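Local coordinates for putative methyl-accepting chemotaxis signal transduction protein (Campylobacter jejuni, PDB 6W3Y) that probably senses small extracellular ligands through a double Cache (dCache) sensor region and passes the signal to the chemotaxis machinery, at residues 34-39 and 74-79. Residues are numbered along the deposited sequence; the frame is centred on the assembly and turned at random. Where two conformers were deposited one is given.
Sequences STNQSF and HSINAL. With SO4 (sulfate ion), chain E.
F39 and I76 form a small apolar helix-to-helix contact near the surface, where the long helix 4-48 passes the C-terminal end of helix 58-76, just before the chain enters strand 80-84 of what is probably the membrane-distal module, as in dCache sensors. In the I76 conformer given, one of two deposited, I76 lies over one face of the F39 ring, its CG2 standing 4.0 Å from the ring centroid and 28° off the normal, a CH-pi contact. The closest atoms of these two side chains are F39 CZ and I76 CG2, 3.6 Å apart. A chi1 of 171°, CG opposite the backbone N, carries the F39 ring off the long helix to I76. The I76 side chain crosses the ring at a slant, its CD1 reaching F39 CD2 (3.8 Å) and N36 OD1 (3.7 Å). S75 OG lies in the ring plane at the edge, 3.5 Å from F39 CE2, while its hydrogen bond goes to Y72 O in its own helix. Y72 also meets F39 edge-to-face, and V159 of strand 152-162 touches the phenyl. N36 ND2 in turn is hydrogen-bonded to Y143 OH of strand 139-149, tying the long helix to the sheet. Directly after I76, N77 takes positive phi (56°) as C-prime of a Schellman motif and turns the chain toward the strand. H74 NE2 donates a nearly straight 2.7 Å bond to O3 of a sulfate, probably from the crystallisation liquor. With no hydrogen bond or salt bridge between the two segments, their mutual hold rests on dispersion and shape around one phenyl ring.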
loop_
_atom_site.group_PDB
_atom_site.type_symbol
_atom_site.label_atom_id
_atom_site.label_comp_id
_atom_site.label_asym_id
_atom_site.label_seq_id
_atom_site.Cartn_x
_atom_site.Cartn_y
_atom_site.Cartn_z
ATOM N N SER A 34 -5.537 6.201 0.249
ATOM C CA SER A 34 -6.346 7.322 -0.271
ATOM C C SER A 34 -5.536 8.626 -0.264
ATOM O O SER A 34 -5.711 9.476 -1.147
ATOM C CB SER A 34 -7.643 7.464 0.519
ATOM O OG SER A 34 -7.331 7.716 1.874
ATOM N N THR A 35 -4.637 8.816 0.704
ATOM C CA THR A 35 -3.782 9.990 0.662
ATOM C C THR A 35 -2.923 9.986 -0.587
ATOM O O THR A 35 -2.727 11.020 -1.244
ATOM C CB THR A 35 -2.966 10.114 1.957
ATOM O OG1 THR A 35 -3.875 10.391 3.023
ATOM C CG2 THR A 35 -1.883 11.170 1.880
ATOM N N ASN A 36 -2.320 8.835 -0.890
ATOM C CA ASN A 36 -1.464 8.713 -2.059
ATOM C C ASN A 36 -2.258 8.859 -3.370
ATOM O O ASN A 36 -1.746 9.442 -4.326
ATOM C CB ASN A 36 -0.685 7.416 -1.990
ATOM C CG ASN A 36 0.342 7.420 -0.908
ATOM O OD1 ASN A 36 0.927 8.453 -0.649
ATOM N ND2 ASN A 36 0.650 6.236 -0.324
ATOM N N GLN A 37 -3.480 8.350 -3.409
ATOM C CA GLN A 37 -4.351 8.533 -4.584
ATOM C C GLN A 37 -4.730 9.982 -4.780
ATOM O O GLN A 37 -4.665 10.472 -5.913
ATOM C CB GLN A 37 -5.607 7.675 -4.467
ATOM C CG GLN A 37 -5.368 6.174 -4.600
ATOM C CD GLN A 37 -6.567 5.345 -4.130
ATOM O OE1 GLN A 37 -7.190 5.679 -3.115
ATOM N NE2 GLN A 37 -6.900 4.249 -4.862
ATOM N N SER A 38 -5.091 10.662 -3.691
ATOM C CA SER A 38 -5.440 12.079 -3.840
ATOM C C SER A 38 -4.268 12.870 -4.412
ATOM O O SER A 38 -4.425 13.739 -5.288
ATOM C CB SER A 38 -5.930 12.675 -2.509
ATOM O OG SER A 38 -7.147 12.058 -2.109
ATOM N N PHE A 39 -3.084 12.631 -3.858
ATOM C CA PHE A 39 -1.868 13.287 -4.312
ATOM C C PHE A 39 -1.656 13.058 -5.810
ATOM O O PHE A 39 -1.352 13.996 -6.567
ATOM C CB PHE A 39 -0.706 12.723 -3.479
ATOM C CG PHE A 39 0.660 13.107 -3.934
ATOM C CD1 PHE A 39 1.362 12.296 -4.820
ATOM C CD2 PHE A 39 1.300 14.227 -3.436
ATOM C CE1 PHE A 39 2.636 12.642 -5.231
ATOM C CE2 PHE A 39 2.597 14.549 -3.813
ATOM C CZ PHE A 39 3.274 13.707 -4.683
ATOM N N HIS A 74 8.824 16.414 -3.252
ATOM C CA HIS A 74 9.251 16.988 -1.979
ATOM C C HIS A 74 8.085 17.105 -1.008
ATOM O O HIS A 74 8.240 16.865 0.200
ATOM C CB HIS A 74 9.884 18.353 -2.173
ATOM C CG HIS A 74 11.190 18.316 -2.873
ATOM N ND1 HIS A 74 11.718 19.422 -3.478
ATOM C CD2 HIS A 74 12.153 17.361 -2.911
ATOM C CE1 HIS A 74 12.933 19.143 -3.914
ATOM N NE2 HIS A 74 13.223 17.900 -3.578
ATOM N N SER A 75 6.934 17.528 -1.499
ATOM C CA SER A 75 5.798 17.808 -0.612
ATOM C C SER A 75 5.412 16.621 0.240
ATOM O O SER A 75 5.010 16.806 1.397
ATOM C CB SER A 75 4.647 18.346 -1.445
ATOM O OG SER A 75 4.015 17.333 -2.152
ATOM N N ILE A 76 5.526 15.412 -0.322
ATOM C CA ILE A 76 5.113 14.160 0.352
ATOM C C ILE A 76 6.323 13.265 0.724
ATOM O O ILE A 76 6.146 12.204 1.321
ATOM C CB ILE A 76 4.064 13.378 -0.512
ATOM C CG1 ILE A 76 3.096 12.514 0.342
ATOM C CG2 ILE A 76 4.745 12.570 -1.611
ATOM C CD1 ILE A 76 1.841 12.064 -0.407
ATOM N N ASN A 77 7.551 13.699 0.387
ATOM C CA ASN A 77 8.731 12.868 0.579
ATOM C C ASN A 77 8.566 11.532 -0.126
ATOM O O ASN A 77 8.924 10.488 0.396
ATOM C CB ASN A 77 9.110 12.726 2.065
ATOM C CG ASN A 77 10.461 12.106 2.247
ATOM O OD1 ASN A 77 11.358 12.324 1.449
ATOM N ND2 ASN A 77 10.601 11.331 3.306
ATOM N N ALA A 78 8.127 11.582 -1.375
ATOM C CA ALA A 78 8.101 10.387 -2.211
ATOM C C ALA A 78 9.521 9.993 -2.611
ATOM O O ALA A 78 10.436 10.821 -2.602
ATOM C CB ALA A 78 7.261 10.595 -3.441
ATOM N N LEU A 79 9.715 8.743 -3.026
ATOM C CA LEU A 79 11.034 8.293 -3.466
ATOM C C LEU A 79 11.330 8.773 -4.910
ATOM O O LEU A 79 12.409 9.284 -5.206
ATOM C CB LEU A 79 11.146 6.786 -3.365
ATOM C CG LEU A 79 12.546 6.233 -3.522
ATOM C CD1 LEU A 79 13.392 6.661 -2.292
ATOM C CD2 LEU A 79 12.501 4.711 -3.636
HETATM S S SO4 E . 16.494 16.124 -3.356
HETATM O O1 SO4 E . 15.857 14.893 -2.839
HETATM O O2 SO4 E . 17.736 15.757 -4.092
HETATM O O3 SO4 E . 15.585 16.778 -4.287
HETATM O O4 SO4 E . 16.872 17.055 -2.251
#